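Local coordinates for protein adenosine kinase (Sinorhizobium meliloti, PDB 3UBO) that probably phosphorylates adenosine with a nucleotide phosphate donor, as a kinase of the pfkB family that holds adenosine and ADP in this structure, at residues S295-E298 against C299-G303; C194-R197 against Y198-E201. All coordinates share one frame; numbering follows the deposited sequence.

Contact 1 of 2, residues S295-E298 against C299-G303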
loop_
_atom_site.group_PDB
_atom_site.type_symbol
_atom_site.label_atom_id
_atom_site.label_comp_id
_atom_site.label_asym_id
_atom_site.label_seq_id
_atom_site.Cartn_x
_atom_site.Cartn_y
_atom_site.Cartn_z
ATOM N N SER A 295 -22.739 3.033 -26.213
ATOM C CA SER A 295 -23.446 1.802 -26.504
ATOM C C SER A 295 -23.268 0.920 -25.305
ATOM O O SER A 295 -22.344 1.147 -24.548
ATOM C CB SER A 295 -22.799 1.123 -27.723
ATOM O OG SER A 295 -21.409 1.440 -27.775
ATOM N N LEU A 296 -24.125 -0.084 -25.152
ATOM C CA LEU A 296 -23.841 -1.203 -24.252
ATOM C C LEU A 296 -22.526 -1.860 -24.665
ATOM O O LEU A 296 -21.735 -2.314 -23.822
ATOM C CB LEU A 296 -24.954 -2.252 -24.299
ATOM C CG LEU A 296 -26.315 -1.727 -23.802
ATOM C CD1 LEU A 296 -27.278 -2.864 -23.409
ATOM C CD2 LEU A 296 -26.091 -0.752 -22.656
ATOM N N GLU A 297 -22.319 -1.917 -25.974
ATOM C CA GLU A 297 -21.116 -2.443 -26.551
ATOM C C GLU A 297 -19.891 -1.689 -26.002
ATOM O O GLU A 297 -18.984 -2.298 -25.453
ATOM C CB GLU A 297 -21.205 -2.312 -28.085
ATOM C CG GLU A 297 -21.010 -3.612 -28.865
ATOM C CD GLU A 297 -19.584 -3.801 -29.378
ATOM O OE1 GLU A 297 -18.823 -2.798 -29.432
ATOM O OE2 GLU A 297 -19.235 -4.951 -29.743
ATOM N N GLU A 298 -19.861 -0.371 -26.146
ATOM C CA GLU A 298 -18.690 0.391 -25.744
ATOM C C GLU A 298 -18.666 0.533 -24.220
ATOM O O GLU A 298 -17.697 1.011 -23.603
ATOM C CB GLU A 298 -18.737 1.762 -26.388
ATOM C CG GLU A 298 -17.369 2.379 -26.759
ATOM C CD GLU A 298 -17.546 3.849 -27.215
ATOM O OE1 GLU A 298 -18.669 4.172 -27.750
ATOM O OE2 GLU A 298 -16.597 4.680 -27.015
ATOM N N CYS A 299 -19.766 0.129 -23.609
ATOM C CA CYS A 299 -19.861 0.142 -22.156
ATOM C C CYS A 299 -19.149 -1.125 -21.668
ATOM O O CYS A 299 -18.184 -1.014 -20.907
ATOM C CB CYS A 299 -21.324 0.277 -21.627
ATOM S SG CYS A 299 -21.925 1.981 -21.249
ATOM N N SER A 300 -19.574 -2.315 -22.110
ATOM C CA SER A 300 -18.910 -3.499 -21.630
ATOM C C SER A 300 -17.412 -3.296 -21.839
ATOM O O SER A 300 -16.599 -3.772 -21.064
ATOM C CB SER A 300 -19.363 -4.730 -22.380
ATOM O OG SER A 300 -20.717 -4.962 -22.202
ATOM N N LYS A 301 -17.036 -2.578 -22.885
ATOM C CA LYS A 301 -15.608 -2.514 -23.232
ATOM C C LYS A 301 -14.927 -1.732 -22.129
ATOM O O LYS A 301 -13.902 -2.152 -21.594
ATOM C CB LYS A 301 -15.322 -1.915 -24.640
ATOM C CG LYS A 301 -15.493 -2.909 -25.797
ATOM C CD LYS A 301 -15.254 -2.231 -27.152
ATOM C CE LYS A 301 -15.838 -3.024 -28.366
ATOM N NZ LYS A 301 -15.048 -4.222 -29.005
ATOM N N LEU A 302 -15.529 -0.605 -21.761
ATOM C CA LEU A 302 -14.925 0.236 -20.740
ATOM C C LEU A 302 -14.850 -0.570 -19.439
ATOM O O LEU A 302 -13.923 -0.403 -18.651
ATOM C CB LEU A 302 -15.691 1.526 -20.592
ATOM C CG LEU A 302 -15.179 2.512 -21.619
ATOM C CD1 LEU A 302 -16.177 3.618 -21.794
ATOM C CD2 LEU A 302 -13.786 3.044 -21.219
ATOM N N GLY A 303 -15.796 -1.497 -19.290
ATOM C CA GLY A 303 -15.814 -2.423 -18.184
ATOM C C GLY A 303 -14.552 -3.248 -18.079
ATOM O O GLY A 303 -13.771 -3.084 -17.119
#

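Contact 2 of 2, residues C194-R197 against Y198-E201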
loop_
_atom_site.group_PDB
_atom_site.type_symbol
_atom_site.label_atom_id
_atom_site.label_comp_id
_atom_site.label_asym_id
_atom_site.label_seq_id
_atom_site.Cartn_x
_atom_site.Cartn_y
_atom_site.Cartn_z
ATOM N N CYS A 194 -23.746 -12.928 0.337
ATOM C CA CYS A 194 -24.610 -11.775 0.519
ATOM C C CYS A 194 -25.869 -12.161 -0.198
ATOM O O CYS A 194 -26.941 -12.199 0.406
ATOM C CB CYS A 194 -23.989 -10.567 -0.150
ATOM S SG CYS A 194 -24.436 -8.982 0.552
ATOM N N VAL A 195 -25.740 -12.526 -1.474
ATOM C CA VAL A 195 -26.894 -13.033 -2.229
ATOM C C VAL A 195 -27.791 -14.073 -1.482
ATOM O O VAL A 195 -28.979 -13.822 -1.335
ATOM C CB VAL A 195 -26.553 -13.397 -3.719
ATOM C CG1 VAL A 195 -27.705 -14.107 -4.406
ATOM C CG2 VAL A 195 -26.155 -12.122 -4.500
ATOM N N HIS A 196 -27.275 -15.192 -0.980
ATOM C CA HIS A 196 -28.139 -16.032 -0.126
ATOM C C HIS A 196 -28.738 -15.319 1.093
ATOM O O HIS A 196 -29.931 -15.447 1.373
ATOM C CB HIS A 196 -27.415 -17.274 0.349
ATOM C CG HIS A 196 -26.920 -18.134 -0.760
ATOM N ND1 HIS A 196 -25.730 -17.886 -1.419
ATOM C CD2 HIS A 196 -27.438 -19.251 -1.324
ATOM C CE1 HIS A 196 -25.533 -18.815 -2.344
ATOM N NE2 HIS A 196 -26.554 -19.658 -2.308
ATOM N N ARG A 197 -27.926 -14.552 1.815
ATOM C CA ARG A 197 -28.313 -13.883 3.087
ATOM C C ARG A 197 -29.404 -12.780 2.890
ATOM O O ARG A 197 -29.989 -12.264 3.840
ATOM C CB ARG A 197 -27.002 -13.344 3.724
ATOM C CG ARG A 197 -26.952 -12.482 5.053
ATOM C CD ARG A 197 -25.423 -12.428 5.687
ATOM N NE ARG A 197 -24.445 -11.575 4.969
ATOM C CZ ARG A 197 -23.538 -11.998 4.057
ATOM N NH1 ARG A 197 -23.392 -13.297 3.729
ATOM N NH2 ARG A 197 -22.759 -11.101 3.456
ATOM N N TYR A 198 -29.637 -12.417 1.629
ATOM C CA TYR A 198 -30.627 -11.403 1.267
ATOM C C TYR A 198 -31.223 -11.637 -0.113
ATOM O O TYR A 198 -31.506 -10.657 -0.795
ATOM C CB TYR A 198 -30.034 -9.979 1.280
ATOM C CG TYR A 198 -29.324 -9.585 2.559
ATOM C CD1 TYR A 198 -30.032 -9.226 3.709
ATOM C CD2 TYR A 198 -27.944 -9.592 2.629
ATOM C CE1 TYR A 198 -29.362 -8.858 4.907
ATOM C CE2 TYR A 198 -27.279 -9.255 3.797
ATOM C CZ TYR A 198 -27.983 -8.884 4.926
ATOM O OH TYR A 198 -27.294 -8.536 6.056
ATOM N N ARG A 199 -31.418 -12.902 -0.521
ATOM C CA ARG A 199 -32.078 -13.229 -1.822
ATOM C C ARG A 199 -33.304 -12.326 -2.031
ATOM O O ARG A 199 -33.491 -11.686 -3.076
ATOM C CB ARG A 199 -32.515 -14.708 -1.874
ATOM C CG ARG A 199 -32.364 -15.378 -3.223
ATOM C CD ARG A 199 -31.833 -16.872 -3.110
ATOM N NE ARG A 199 -32.854 -17.916 -3.365
ATOM C CZ ARG A 199 -32.631 -19.244 -3.397
ATOM N NH1 ARG A 199 -31.395 -19.715 -3.182
ATOM N NH2 ARG A 199 -33.638 -20.106 -3.637
ATOM N N SER A 200 -34.127 -12.277 -0.993
ATOM C CA SER A 200 -35.458 -11.759 -1.111
ATOM C C SER A 200 -35.400 -10.257 -1.039
ATOM O O SER A 200 -35.914 -9.612 -1.938
ATOM C CB SER A 200 -36.312 -12.319 -0.003
ATOM O OG SER A 200 -35.763 -11.903 1.225
ATOM N N GLU A 201 -34.766 -9.694 0.002
ATOM C CA GLU A 201 -34.624 -8.226 0.104
ATOM C C GLU A 201 -34.148 -7.617 -1.203
ATOM O O GLU A 201 -34.588 -6.530 -1.580
ATOM C CB GLU A 201 -33.677 -7.774 1.231
ATOM C CG GLU A 201 -34.279 -7.773 2.637
ATOM C CD GLU A 201 -33.900 -9.021 3.432
ATOM O OE1 GLU A 201 -33.681 -10.091 2.801
ATOM O OE2 GLU A 201 -33.831 -8.917 4.684
#

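Contact 1 of 2, residues S295-E298 against C299-G303
Ser300 N gives its proton to Leu296 O over 2.8 Å, nearly straight at 173°, in the first turns of helix 296-311, whose N-cap is Ser295. Ser295 turns its hydroxyl toward the first turn, chi1 30°, and OG accepts from Glu298 N at 2.9 Å. Serine suits an N-cap because its short side chain can supply an acceptor to an amide that no preceding turn can serve. The reciprocal half of a capping box is not made, since Glu298 OE1 stays 4.5 Å from Ser295 N; the Glu298 carboxylate has instead a long, weak ion pair with Arg294. Acidic residues here would probably interact favourably with the positive end of the helix dipole.

Glu297 and Lys301, four residues apart, run side by side on the exposed flank. The glutamate bends at chi2 (-97°), and its OE1 ends nearest Lys301 CE, while Lys301 bends only at its last torsion. Leu296 faces inward, onto Val255 and Val262 of the two-stranded sheet, and Cys299 packs small and apolar against Phe286 and Tyr290 of helix 278-290. Ser300 lies between that helix and the sheet, touching Tyr282, Val255 and Val264; its OG makes a weak hydrogen bond with Ser253 OG and lies 3.3 Å from Leu296 O. Along the outer flank, Glu297 OE1 is 4.1 Å from Lys301 NZ, so the opposite charges are near without forming a salt bridge.

Contact 2 of 2, residues C194-R197 against Y198-E201
Arg197 and Tyr198 are neighbours whose first torsions turn them onto one another: CG of Arg197 lies trans to its own N (chi1 176°), while the tyrosine ring swings beside its backbone N (chi1 -53°). The aliphatic stem of the arginine therefore crosses the ring, with Arg197 CG over its face, 3.9 Å from the Tyr198 centroid, in a CH-pi contact. Beyond this the arginine bends at chi3, and its guanidinium stands steeply to the ring rather than stacked on it. Asp163 OD1 takes both the salt bridge from Arg197 NE and the hydrogen bond with Tyr198 OH, which probably helps to hold the two together. Arginine suits its place by offering methylenes to the ring and a charge to Asp163, tyrosine by a flat apolar face and a hydroxyl. From the preceding turn the thiol of Cys194 comes to the ring edge, SG 4.1 Å from Tyr198 CD2, a sulfur-aromatic contact, and Trp162 meets the same ring edge-to-face. Tyr198 N has weak bonds to Cys194 O and Val195 O. Its backbone leaves helical angles, ending helix 192-197 and serving as N-cap of helix 199-207. This is a helix-to-helix break beside the adenosine pocket of a pfkB-family kinase.

In the fold
The chain starts in the seven-stranded parallel sheet with strand 6-11, lays down strands of this and the five-stranded sheet in turn, and reaches contact 2 after strand 184-188. There the break between helices 192-197 and 199-207 meets strand 37-39 of the five-stranded sheet, with Arg197 near the adenosine. After strands 213-217 and 246-247 the chain comes to contact 1, where helix 296-311 opens, packed between the two-stranded sheet 253-257/260-264 and helix 278-290; the Ser300 side chain is about 8 Å from ADP. Each contact is local and closes no long loop; they follow in series, neither nesting nor crossing. The centres of contacts 1 and 2 are about 28 Å apart.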